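Local coordinates for protein carboxylesterase (Uncultured bacterium, PDB 5GMX) that hydrolyses carboxylic esters as a family VIII carboxylesterase of the beta-lactamase clan and also acts on oxyimino cephalosporins, at residues E301-C307 with R319-F324. Residues are numbered along the deposited sequence; the frame is centred on the assembly and turned at random.
Sequences EMTREEC and RWSRGF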
loop_
_atom_site.group_PDB
_atom_site.type_symbol
_atom_site.label_atom_id
_atom_site.label_comp_id
_atom_site.label_asym_id
_atom_site.label_seq_id
_atom_site.Cartn_x
_atom_site.Cartn_y
_atom_site.Cartn_z
ATOM N N GLU A 301 -4.755 3.283 17.042
ATOM C CA GLU A 301 -3.505 2.657 17.464
ATOM C C GLU A 301 -2.551 2.398 16.292
ATOM O O GLU A 301 -1.349 2.591 16.441
ATOM C CB GLU A 301 -3.779 1.349 18.224
ATOM C CG GLU A 301 -4.370 1.536 19.617
ATOM C CD GLU A 301 -3.407 2.253 20.568
ATOM O OE1 GLU A 301 -2.173 2.130 20.388
ATOM O OE2 GLU A 301 -3.883 2.953 21.490
HETATM N N MSE A 302 -3.067 1.977 15.134
HETATM C CA MSE A 302 -2.173 1.717 13.997
HETATM C C MSE A 302 -1.688 3.005 13.315
HETATM O O MSE A 302 -0.726 2.972 12.542
HETATM C CB MSE A 302 -2.842 0.785 12.965
HETATM C CG MSE A 302 -3.533 1.445 11.764
HETATM SE SE MSE A 302 -4.832 0.191 10.911
HETATM C CE MSE A 302 -5.407 -0.517 12.579
ATOM N N THR A 303 -2.309 4.142 13.627
ATOM C CA THR A 303 -1.885 5.400 13.017
ATOM C C THR A 303 -1.155 6.361 13.964
ATOM O O THR A 303 -0.902 7.508 13.601
ATOM C CB THR A 303 -3.075 6.141 12.393
ATOM O OG1 THR A 303 -4.090 6.349 13.380
ATOM C CG2 THR A 303 -3.650 5.328 11.239
ATOM N N ARG A 304 -0.796 5.894 15.159
ATOM C CA ARG A 304 0.040 6.687 16.057
ATOM C C ARG A 304 1.354 7.034 15.378
ATOM O O ARG A 304 2.010 6.165 14.799
ATOM C CB ARG A 304 0.350 5.943 17.354
ATOM C CG ARG A 304 -0.780 5.876 18.355
ATOM C CD ARG A 304 -0.274 5.325 19.690
ATOM N NE ARG A 304 -1.376 5.085 20.616
ATOM C CZ ARG A 304 -1.837 5.978 21.488
ATOM N NH1 ARG A 304 -1.296 7.192 21.565
ATOM N NH2 ARG A 304 -2.851 5.657 22.282
ATOM N N GLU A 305 1.745 8.300 15.443
ATOM C CA GLU A 305 3.030 8.690 14.878
ATOM C C GLU A 305 4.162 8.027 15.657
ATOM O O GLU A 305 4.216 8.110 16.883
ATOM C CB GLU A 305 3.207 10.203 14.893
ATOM C CG GLU A 305 4.501 10.651 14.234
ATOM C CD GLU A 305 4.718 12.145 14.365
ATOM O OE1 GLU A 305 3.802 12.920 14.003
ATOM O OE2 GLU A 305 5.813 12.535 14.818
ATOM N N GLU A 306 5.041 7.345 14.934
ATOM C CA GLU A 306 6.160 6.648 15.545
ATOM C C GLU A 306 7.420 7.470 15.394
ATOM O O GLU A 306 8.234 7.528 16.311
ATOM C CB GLU A 306 6.338 5.262 14.927
ATOM C CG GLU A 306 5.378 4.223 15.492
ATOM C CD GLU A 306 5.671 3.916 16.952
ATOM O OE1 GLU A 306 6.869 3.816 17.301
ATOM O OE2 GLU A 306 4.717 3.789 17.752
ATOM N N CYS A 307 7.582 8.112 14.242
ATOM C CA CYS A 307 8.738 8.991 14.089
ATOM C C CYS A 307 8.522 10.006 12.982
ATOM O O CYS A 307 7.632 9.845 12.157
ATOM C CB CYS A 307 10.023 8.171 13.846
ATOM S SG CYS A 307 10.006 6.924 12.486
ATOM N N ARG A 319 7.081 11.118 7.956
ATOM C CA ARG A 319 6.287 11.029 9.165
ATOM C C ARG A 319 5.598 9.666 9.213
ATOM O O ARG A 319 4.530 9.474 8.626
ATOM C CB ARG A 319 5.269 12.165 9.214
ATOM C CG ARG A 319 4.550 12.283 10.532
ATOM C CD ARG A 319 3.564 13.425 10.495
ATOM N NE ARG A 319 2.657 13.373 11.634
ATOM C CZ ARG A 319 1.375 13.707 11.585
ATOM N NH1 ARG A 319 0.835 14.129 10.446
ATOM N NH2 ARG A 319 0.638 13.627 12.684
ATOM N N TRP A 320 6.231 8.725 9.906
ATOM C CA TRP A 320 5.788 7.336 9.938
ATOM C C TRP A 320 4.931 7.003 11.154
ATOM O O TRP A 320 5.274 7.354 12.310
ATOM C CB TRP A 320 6.993 6.382 9.928
ATOM C CG TRP A 320 7.799 6.349 8.665
ATOM C CD1 TRP A 320 9.102 6.747 8.516
ATOM C CD2 TRP A 320 7.384 5.858 7.386
ATOM N NE1 TRP A 320 9.515 6.548 7.223
ATOM C CE2 TRP A 320 8.482 6.008 6.505
ATOM C CE3 TRP A 320 6.192 5.313 6.893
ATOM C CZ2 TRP A 320 8.421 5.634 5.165
ATOM C CZ3 TRP A 320 6.133 4.942 5.560
ATOM C CH2 TRP A 320 7.242 5.106 4.710
ATOM N N SER A 321 3.836 6.297 10.877
ATOM C CA SER A 321 3.061 5.621 11.902
ATOM C C SER A 321 3.374 4.125 11.840
ATOM O O SER A 321 4.377 3.718 11.248
ATOM C CB SER A 321 1.560 5.871 11.713
ATOM O OG SER A 321 1.087 5.291 10.509
ATOM N N ARG A 322 2.498 3.296 12.400
ATOM C CA ARG A 322 2.720 1.855 12.360
ATOM C C ARG A 322 2.349 1.283 10.993
ATOM O O ARG A 322 1.428 0.479 10.870
ATOM C CB ARG A 322 1.936 1.147 13.463
ATOM C CG ARG A 322 2.517 1.341 14.863
ATOM C CD ARG A 322 1.886 2.504 15.596
ATOM N NE ARG A 322 2.500 2.654 16.907
ATOM C CZ ARG A 322 1.942 2.263 18.043
ATOM N NH1 ARG A 322 0.728 1.728 18.036
ATOM N NH2 ARG A 322 2.589 2.431 19.191
ATOM N N GLY A 323 3.065 1.724 9.965
ATOM C CA GLY A 323 2.890 1.188 8.630
ATOM C C GLY A 323 2.393 2.185 7.605
ATOM O O GLY A 323 2.589 1.993 6.409
ATOM N N PHE A 324 1.729 3.241 8.063
ATOM C CA PHE A 324 1.158 4.229 7.147
ATOM C C PHE A 324 1.959 5.513 7.117
ATOM O O PHE A 324 2.510 5.931 8.127
ATOM C CB PHE A 324 -0.285 4.556 7.534
ATOM C CG PHE A 324 -1.224 3.393 7.428
ATOM C CD1 PHE A 324 -1.865 3.115 6.228
ATOM C CD2 PHE A 324 -1.470 2.584 8.528
ATOM C CE1 PHE A 324 -2.751 2.055 6.124
ATOM C CE2 PHE A 324 -2.349 1.515 8.437
ATOM C CZ PHE A 324 -2.991 1.251 7.230
#
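A classic beta bulge opens the two-stranded antiparallel sheet formed by strands 307-310 and 317-320: Glu306 and Cys307 both face Trp320. The evidence is a shared acceptor, since Trp320 O takes Glu306 N at 2.6 Å and Cys307 N at 3.1 Å, both donors lying in its carbonyl plane. Trp320 N returns a bond to Cys307 O, completing the antiparallel hydrogen-bonded pair. On the face carrying both side chains, Cys307 SG lies 4.0 Å from Trp320 CB and meets the indole at its edge. The Trp320 ring meets that of His119; the Trp320 side chain also touches His341 and lies about 8 Å from the bound phenylmethanesulfonic acid.

Beyond the bulge, Arg322 ties the loop after strand 317-320 to the C-terminal end of helix 296-302. Its chain turns about the CB-CG bond (chi2 93°), bringing NE and NH2 side-on to a single oxygen, Glu306 OE2. Arg322 NE to Glu306 OE2 measures 2.6 Å; both nitrogens reach that oxygen from the same face of the carboxylate, and it lies in the guanidinium plane. Arg322 NH1 turns instead to the last-turn carbonyl, Glu301 O, at 2.8 Å, a bond tilted out of the guanidinium plane. Arg304 CB sits over one face of the Arg322 guanidinium, displaced toward its rim, and the Arg304 head grips Glu301 with NE and NH2, one to each carboxylate oxygen. A long ion pair between Glu301 and Arg322 joins the two pairs into one network, whose carboxylates probably offset the like charges of Arg304 and Arg322.

At the outer side, Arg319 NE meets Glu305 OE1 at 2.7 Å in a nearly straight bond (166°), though from above the carboxylate plane; Arg319 NH1 also bonds Asn327 O and Pro336 O. Toward the interior, Met302, a selenomethionine, lays CG 3.5 Å from Phe324 CE2, with SE in an oblique Met-aromatic contact. That phenyl ring then packs on Ala78 and Thr79 of helix 72-86.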